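PDB 4NH0: ESX secretion system protein EccC from Thermomonospora curvata, which is part of the type VII (ESX) secretion system that exports proteins such as EsxA and EsxB, has weak ATPase activity and might be the translocase subunit. Local coordinates for residues F691-G697 and V710-R716; L673-T678 and T700-L704. All coordinates share one frame; numbering follows the deposited sequence.

Interaction 1 of 2, residues F691-G697 and V710-R716. With MG (magnesium ion), chain D.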
ATOM      1  N   PHE A 691      14.659  -2.709  -4.835  1.00 45.69           N
ATOM      2  CA  PHE A 691      13.280  -3.081  -5.129  1.00 42.39           C
ATOM      3  C   PHE A 691      13.170  -3.885  -6.418  1.00 41.74           C
ATOM      4  O   PHE A 691      13.738  -3.517  -7.443  1.00 45.28           O
ATOM      5  CB  PHE A 691      12.399  -1.835  -5.219  1.00 49.92           C
ATOM      6  CG  PHE A 691      12.395  -1.004  -3.971  1.00 44.99           C
ATOM      7  CD1 PHE A 691      13.331  -0.001  -3.787  1.00 46.19           C
ATOM      8  CD2 PHE A 691      11.456  -1.225  -2.980  1.00 34.68           C
ATOM      9  CE1 PHE A 691      13.330   0.764  -2.638  1.00 51.99           C
ATOM     10  CE2 PHE A 691      11.451  -0.464  -1.830  1.00 48.55           C
ATOM     11  CZ  PHE A 691      12.389   0.532  -1.659  1.00 54.72           C
ATOM     12  N   TYR A 692      12.432  -4.987  -6.353  1.00 36.96           N
ATOM     13  CA  TYR A 692      12.194  -5.826  -7.519  1.00 42.48           C
ATOM     14  C   TYR A 692      10.705  -6.119  -7.628  1.00 55.32           C
ATOM     15  O   TYR A 692      10.127  -6.787  -6.770  1.00 49.11           O
ATOM     16  CB  TYR A 692      13.015  -7.112  -7.429  1.00 35.41           C
ATOM     17  CG  TYR A 692      14.500  -6.847  -7.350  1.00 37.22           C
ATOM     18  CD1 TYR A 692      15.128  -6.660  -6.127  1.00 36.81           C
ATOM     19  CD2 TYR A 692      15.269  -6.760  -8.499  1.00 41.36           C
ATOM     20  CE1 TYR A 692      16.482  -6.405  -6.052  1.00 37.12           C
ATOM     21  CE2 TYR A 692      16.623  -6.507  -8.434  1.00 47.81           C
ATOM     22  CZ  TYR A 692      17.224  -6.330  -7.209  1.00 47.54           C
ATOM     23  OH  TYR A 692      18.572  -6.078  -7.141  1.00 63.89           O
ATOM     24  N   CYS A 693      10.087  -5.612  -8.688  1.00 55.20           N
ATOM     25  CA  CYS A 693       8.635  -5.540  -8.756  1.00 49.66           C
ATOM     26  C   CYS A 693       8.003  -6.489  -9.766  1.00 56.17           C
ATOM     27  O   CYS A 693       8.561  -6.758 -10.828  1.00 61.62           O
ATOM     28  CB  CYS A 693       8.207  -4.109  -9.078  1.00 64.73           C
ATOM     29  SG  CYS A 693       8.999  -2.857  -8.049  1.00 65.75           S
ATOM     30  N   LEU A 694       6.828  -6.992  -9.406  1.00 51.45           N
ATOM     31  CA  LEU A 694       5.994  -7.774 -10.306  1.00 47.68           C
ATOM     32  C   LEU A 694       4.682  -7.030 -10.501  1.00 63.62           C
ATOM     33  O   LEU A 694       3.729  -7.238  -9.752  1.00 65.54           O
ATOM     34  CB  LEU A 694       5.741  -9.176  -9.748  1.00 55.08           C
ATOM     35  CG  LEU A 694       6.727 -10.301 -10.075  1.00 50.53           C
ATOM     36  CD1 LEU A 694       8.153  -9.913  -9.749  1.00 51.05           C
ATOM     37  CD2 LEU A 694       6.343 -11.563  -9.326  1.00 50.39           C
ATOM     38  N   ASP A 695       4.635  -6.150 -11.494  1.00 63.53           N
ATOM     39  CA  ASP A 695       3.474  -5.287 -11.663  1.00 62.46           C
ATOM     40  C   ASP A 695       2.285  -6.053 -12.222  1.00 67.59           C
ATOM     41  O   ASP A 695       2.147  -6.217 -13.428  1.00 76.99           O
ATOM     42  CB  ASP A 695       3.804  -4.103 -12.569  1.00 76.80           C
ATOM     43  CG  ASP A 695       2.857  -2.937 -12.370  1.00 82.64           C
ATOM     44  OD1 ASP A 695       1.697  -3.166 -11.970  1.00 82.55           O
ATOM     45  OD2 ASP A 695       3.275  -1.785 -12.604  1.00 75.19           O
ATOM     46  N   PHE A 696       1.419  -6.513 -11.330  1.00 74.14           N
ATOM     47  CA  PHE A 696       0.215  -7.217 -11.737  1.00 76.62           C
ATOM     48  C   PHE A 696      -1.049  -6.396 -11.461  1.00 83.48           C
ATOM     49  O   PHE A 696      -2.153  -6.932 -11.492  1.00 81.21           O
ATOM     50  CB  PHE A 696       0.130  -8.580 -11.034  1.00 78.91           C
ATOM     51  CG  PHE A 696       1.112  -9.592 -11.552  1.00 80.50           C
ATOM     52  CD1 PHE A 696       1.616  -9.488 -12.837  1.00 78.89           C
ATOM     53  CD2 PHE A 696       1.532 -10.648 -10.755  1.00 75.23           C
ATOM     54  CE1 PHE A 696       2.528 -10.418 -13.317  1.00 72.66           C
ATOM     55  CE2 PHE A 696       2.437 -11.573 -11.233  1.00 67.14           C
ATOM     56  CZ  PHE A 696       2.933 -11.459 -12.511  1.00 66.60           C
ATOM     57  N   GLY A 697      -0.897  -5.092 -11.246  1.00 85.25           N
ATOM     58  CA  GLY A 697      -2.055  -4.246 -11.014  1.00 88.71           C
ATOM     59  C   GLY A 697      -2.049  -2.896 -11.712  1.00 90.10           C
ATOM     60  O   GLY A 697      -2.077  -1.859 -11.053  1.00 99.37           O
ATOM     61  N   VAL A 710      15.485   0.728  -7.659  1.00 55.06           N
ATOM     62  CA  VAL A 710      14.871  -0.436  -8.284  1.00 59.42           C
ATOM     63  C   VAL A 710      15.851  -1.105  -9.239  1.00 67.47           C
ATOM     64  O   VAL A 710      16.751  -0.459  -9.776  1.00 74.59           O
ATOM     65  CB  VAL A 710      13.580  -0.070  -9.042  1.00 55.76           C
ATOM     66  CG1 VAL A 710      12.644   0.719  -8.143  1.00 48.08           C
ATOM     67  CG2 VAL A 710      13.901   0.717 -10.296  1.00 64.35           C
ATOM     68  N   GLY A 711      15.679  -2.406  -9.440  1.00 54.02           N
ATOM     69  CA  GLY A 711      16.562  -3.161 -10.307  1.00 55.39           C
ATOM     70  C   GLY A 711      15.809  -3.865 -11.413  1.00 64.84           C
ATOM     71  O   GLY A 711      16.382  -4.209 -12.446  1.00 76.67           O
ATOM     72  N   SER A 712      14.515  -4.077 -11.197  1.00 64.94           N
ATOM     73  CA  SER A 712      13.680  -4.751 -12.182  1.00 50.69           C
ATOM     74  C   SER A 712      12.203  -4.434 -11.993  1.00 64.19           C
ATOM     75  O   SER A 712      11.698  -4.421 -10.873  1.00 62.85           O
ATOM     76  CB  SER A 712      13.893  -6.262 -12.115  1.00 52.89           C
ATOM     77  OG  SER A 712      12.945  -6.942 -12.915  1.00 63.67           O
ATOM     78  N   VAL A 713      11.521  -4.171 -13.102  1.00 62.32           N
ATOM     79  CA  VAL A 713      10.074  -4.001 -13.098  1.00 63.86           C
ATOM     80  C   VAL A 713       9.465  -4.875 -14.186  1.00 61.44           C
ATOM     81  O   VAL A 713       9.518  -4.538 -15.368  1.00 77.97           O
ATOM     82  CB  VAL A 713       9.662  -2.535 -13.321  1.00 63.86           C
ATOM     83  CG1 VAL A 713       8.147  -2.412 -13.356  1.00 58.95           C
ATOM     84  CG2 VAL A 713      10.242  -1.649 -12.232  1.00 57.46           C
ATOM     85  N   ALA A 714       8.897  -6.004 -13.782  1.00 57.63           N
ATOM     86  CA  ALA A 714       8.358  -6.965 -14.734  1.00 60.18           C
ATOM     87  C   ALA A 714       6.857  -6.795 -14.914  1.00 77.78           C
ATOM     88  O   ALA A 714       6.097  -6.821 -13.945  1.00 88.76           O
ATOM     89  CB  ALA A 714       8.677  -8.382 -14.290  1.00 80.94           C
ATOM     90  N   THR A 715       6.437  -6.617 -16.161  1.00 86.75           N
ATOM     91  CA  THR A 715       5.021  -6.571 -16.484  1.00 71.04           C
ATOM     92  C   THR A 715       4.503  -7.992 -16.645  1.00 77.04           C
ATOM     93  O   THR A 715       5.278  -8.947 -16.617  1.00 81.08           O
ATOM     94  CB  THR A 715       4.748  -5.767 -17.767  1.00 75.50           C
ATOM     95  OG1 THR A 715       5.530  -6.301 -18.842  1.00 94.94           O
ATOM     96  CG2 THR A 715       5.111  -4.305 -17.565  1.00 75.33           C
ATOM     97  N   ARG A 716       3.194  -8.127 -16.814  1.00 85.43           N
ATOM     98  CA  ARG A 716       2.561  -9.437 -16.891  1.00 82.78           C
ATOM     99  C   ARG A 716       2.940 -10.194 -18.166  1.00 84.92           C
ATOM    100  O   ARG A 716       2.808 -11.416 -18.231  1.00 76.69           O
ATOM    101  CB  ARG A 716       1.044  -9.287 -16.814  1.00105.90           C
ATOM    102  CG  ARG A 716       0.561  -7.984 -17.409  1.00114.70           C
ATOM    103  CD  ARG A 716      -0.930  -7.750 -17.205  1.00126.72           C
ATOM    104  NE  ARG A 716      -1.304  -7.391 -15.842  1.00136.94           N
ATOM    105  CZ  ARG A 716      -1.631  -6.159 -15.469  1.00117.96           C
ATOM    106  NH1 ARG A 716      -1.587  -5.177 -16.357  1.00125.22           N
ATOM    107  NH2 ARG A 716      -1.977  -5.911 -14.211  1.00109.06           N
TER
HETATM  108 MG    MG D1402      -3.454  -1.912  -9.528  1.00 82.70          MG
HETATM  109  O   HOH W   1      -3.887  -0.139 -10.449  1.00 77.95           O
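The ring of Y692 lies against the neighbouring strand, its CE2 3.8 Å from CA of G711 and its CD2 3.9 Å from CB of S712. Glycine suits this place, because a CB on G711 would collide with the ring. Y692 OH is hydrogen-bonded to P898 O, so an alanine here would probably strip the cover from G711 and leave that carbonyl without its hydroxyl. On the opposite face of the sheet F691 CB packs on V710 CG1 at 3.9 Å, and the slim C693 lies beside V713. Strands 691-694 and 710-714 run parallel, the edge pair of the FtsK/SpoIIIE P-loop ATPase sheet. C693 is held through both its N, to S712 O, and its O, which receives A714 N in a nearly straight bond (174°). D695 N continues the ladder to A714 O at 2.9 Å. Farther on, the F696 and R716 side chains run antiparallel, with 26° between phenyl and guanidinium planes. A chi1 of -72° seats the F696 ring beside its backbone N; at the ring edge, CE1 of F696 comes 3.7 Å from CA of R716. The G697 carbonyl oxygen binds magnesium at 2.1 Å, alongside S670 OG; a CB on G697 would clash with the metal.

Interaction 2 of 2, residues L673-T678 and T700-L704; sequences LRTLIT and TLAGL
L704 N donates to L701 O at 3.0 Å, tying off the short 3-10 turn at 701-703 so that both leucines are presented to R674 and the helix that carries it. No hydrogen bond crosses between 673-678 and 700-704, so the contact rests on shape, and R674 is its centre. Its chain leaves the helix extended and then turns sharply at chi3 (-65°), which carries the guanidinium round to T700. There T700 lies over one face of the flat group, its CB 3.4 Å from NH1 of R674, while the two side chains cross at about a right angle. R674 NH2 is hydrogen-bonded to T671 OG1, one helical turn back, which helps to fix how the group is rotated. The apolar methylenes of the arginine suit leucines: R674 CG meets L701 CD2 at 3.7 Å and L704 CD1 at 4.0 Å.

The carbonyl oxygen of R674 accepts the helical hydrogen bond from T678 N at 3.2 Å and is touched by CD1 of L704 at 3.9 Å. T678 OG1 also comes close to this oxygen, but the modelled separation is too short to be trusted. L701 CD2 approaches I677 CD1 at 4.2 Å, and L704 CD1 packs against I677 CG2 at 4.1 Å. Helix 877-891 also packs here, I881 touching both R674 and L704. Helix 669-683 starts at K669 and S670 of the ATP-binding loop, and the arrangement is that of a P-loop NTPase: a Walker A helix packed against the loop that follows strand 689-694, the next strand in the chain, close beside the nucleotide.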
ATOM      1  N   LEU A 673       1.621   1.480  -3.141  1.00 78.23           N
ATOM      2  CA  LEU A 673       2.910   0.830  -3.343  1.00 61.38           C
ATOM      3  C   LEU A 673       3.962   1.821  -3.820  1.00 62.66           C
ATOM      4  O   LEU A 673       5.096   1.811  -3.348  1.00 58.03           O
ATOM      5  CB  LEU A 673       2.783  -0.314  -4.352  1.00 64.96           C
ATOM      6  CG  LEU A 673       1.893  -1.500  -3.977  1.00 59.32           C
ATOM      7  CD1 LEU A 673       1.806  -2.491  -5.126  1.00 60.31           C
ATOM      8  CD2 LEU A 673       2.409  -2.180  -2.725  1.00 48.88           C
ATOM      9  N   ARG A 674       3.572   2.683  -4.750  1.00 64.62           N
ATOM     10  CA  ARG A 674       4.493   3.647  -5.338  1.00 70.43           C
ATOM     11  C   ARG A 674       4.952   4.690  -4.324  1.00 73.10           C
ATOM     12  O   ARG A 674       6.057   5.217  -4.429  1.00 61.95           O
ATOM     13  CB  ARG A 674       3.843   4.327  -6.543  1.00 60.62           C
ATOM     14  CG  ARG A 674       3.589   3.380  -7.702  1.00 66.69           C
ATOM     15  CD  ARG A 674       2.972   4.096  -8.888  1.00 87.04           C
ATOM     16  NE  ARG A 674       1.643   4.611  -8.582  1.00 78.96           N
ATOM     17  CZ  ARG A 674       0.865   5.233  -9.459  1.00 76.63           C
ATOM     18  NH1 ARG A 674       1.281   5.415 -10.705  1.00 75.23           N
ATOM     19  NH2 ARG A 674      -0.330   5.671  -9.092  1.00 83.50           N
ATOM     20  N   THR A 675       4.105   4.985  -3.343  1.00 67.94           N
ATOM     21  CA  THR A 675       4.478   5.912  -2.282  1.00 67.65           C
ATOM     22  C   THR A 675       5.494   5.267  -1.354  1.00 72.93           C
ATOM     23  O   THR A 675       6.522   5.860  -1.036  1.00 76.34           O
ATOM     24  CB  THR A 675       3.266   6.355  -1.451  1.00 63.71           C
ATOM     25  OG1 THR A 675       2.795   5.254  -0.668  1.00 90.74           O
ATOM     26  CG2 THR A 675       2.156   6.841  -2.351  1.00 67.23           C
ATOM     27  N   LEU A 676       5.189   4.046  -0.927  1.00 64.45           N
ATOM     28  CA  LEU A 676       6.042   3.302  -0.009  1.00 58.43           C
ATOM     29  C   LEU A 676       7.447   3.117  -0.567  1.00 65.98           C
ATOM     30  O   LEU A 676       8.435   3.297   0.144  1.00 60.46           O
ATOM     31  CB  LEU A 676       5.421   1.941   0.303  1.00 55.43           C
ATOM     32  CG  LEU A 676       6.200   1.062   1.280  1.00 46.07           C
ATOM     33  CD1 LEU A 676       6.459   1.814   2.572  1.00 60.33           C
ATOM     34  CD2 LEU A 676       5.453  -0.231   1.551  1.00 34.81           C
ATOM     35  N   ILE A 677       7.528   2.753  -1.842  1.00 54.57           N
ATOM     36  CA  ILE A 677       8.810   2.614  -2.518  1.00 45.05           C
ATOM     37  C   ILE A 677       9.545   3.946  -2.541  1.00 59.57           C
ATOM     38  O   ILE A 677      10.714   4.029  -2.171  1.00 59.28           O
ATOM     39  CB  ILE A 677       8.639   2.105  -3.960  1.00 32.88           C
ATOM     40  CG1 ILE A 677       8.057   0.693  -3.963  1.00 37.33           C
ATOM     41  CG2 ILE A 677       9.967   2.124  -4.692  1.00 43.79           C
ATOM     42  CD1 ILE A 677       7.819   0.135  -5.347  1.00 44.99           C
ATOM     43  N   THR A 678       8.843   4.991  -2.967  1.00 57.11           N
ATOM     44  CA  THR A 678       9.422   6.324  -3.055  1.00 58.49           C
ATOM     45  C   THR A 678       9.818   6.844  -1.679  1.00 65.88           C
ATOM     46  O   THR A 678      10.872   7.457  -1.521  1.00 65.30           O
ATOM     47  CB  THR A 678       8.448   7.318  -3.708  1.00 50.12           C
ATOM     48  OG1 THR A 678       7.823   6.702  -4.840  1.00 51.67           O
ATOM     49  CG2 THR A 678       9.183   8.568  -4.158  1.00 51.50           C
ATOM     50  N   THR A 700       1.485   0.449 -13.445  1.00 80.57           N
ATOM     51  CA  THR A 700       1.829   1.793 -12.994  1.00 81.10           C
ATOM     52  C   THR A 700       3.220   1.858 -12.373  1.00 72.26           C
ATOM     53  O   THR A 700       3.825   2.927 -12.304  1.00 70.06           O
ATOM     54  CB  THR A 700       0.806   2.317 -11.970  1.00 85.67           C
ATOM     55  OG1 THR A 700       0.692   1.385 -10.889  1.00 88.08           O
ATOM     56  CG2 THR A 700      -0.554   2.492 -12.622  1.00101.95           C
ATOM     57  N   LEU A 701       3.724   0.713 -11.924  1.00 76.44           N
ATOM     58  CA  LEU A 701       5.031   0.650 -11.276  1.00 60.91           C
ATOM     59  C   LEU A 701       6.171   0.956 -12.240  1.00 62.24           C
ATOM     60  O   LEU A 701       7.278   1.278 -11.816  1.00 70.57           O
ATOM     61  CB  LEU A 701       5.251  -0.727 -10.647  1.00 63.60           C
ATOM     62  CG  LEU A 701       4.471  -1.041  -9.371  1.00 67.66           C
ATOM     63  CD1 LEU A 701       4.780  -2.449  -8.895  1.00 53.81           C
ATOM     64  CD2 LEU A 701       4.795  -0.029  -8.291  1.00 53.20           C
ATOM     65  N   ALA A 702       5.894   0.861 -13.536  1.00 59.44           N
ATOM     66  CA  ALA A 702       6.912   1.076 -14.559  1.00 66.84           C
ATOM     67  C   ALA A 702       7.439   2.509 -14.560  1.00 65.58           C
ATOM     68  O   ALA A 702       8.469   2.797 -15.168  1.00 74.59           O
ATOM     69  CB  ALA A 702       6.360   0.720 -15.929  1.00 73.21           C
ATOM     70  N   GLY A 703       6.731   3.403 -13.878  1.00 61.51           N
ATOM     71  CA  GLY A 703       7.147   4.789 -13.784  1.00 62.56           C
ATOM     72  C   GLY A 703       8.327   4.980 -12.851  1.00 70.68           C
ATOM     73  O   GLY A 703       9.043   5.976 -12.937  1.00 77.50           O
ATOM     74  N   LEU A 704       8.529   4.020 -11.955  1.00 70.20           N
ATOM     75  CA  LEU A 704       9.619   4.086 -10.990  1.00 66.01           C
ATOM     76  C   LEU A 704      10.821   3.269 -11.444  1.00 75.90           C
ATOM     77  O   LEU A 704      11.785   3.108 -10.699  1.00 73.69           O
ATOM     78  CB  LEU A 704       9.150   3.594  -9.618  1.00 60.74           C
ATOM     79  CG  LEU A 704       7.989   4.343  -8.965  1.00 64.36           C
ATOM     80  CD1 LEU A 704       7.625   3.703  -7.638  1.00 44.16           C
ATOM     81  CD2 LEU A 704       8.336   5.806  -8.776  1.00 61.64           C
TER

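Overall arrangement
The two contacts alternate along the chain: helix 669-683 leads to strand 689-694, whose following loop supplies 700-704 before the edge strand 710-714. Their centres lie about 10 Å apart, and D695 joins them, its OD2 2.6 Å from L701 N in a probable hydrogen bond that ties segment 691-697 of interaction 1 to the turn at 701-703 of interaction 2. L701 also bridges them through its methyls, CD1 packing on C693 CB at 3.8 Å while CD2 faces the helix. Both contacts border the nucleotide of the second FtsK domain: G697 binds magnesium and touches ATP, and the side chains of T700 and R674 come within about 5 Å of magnesium and ATP respectively.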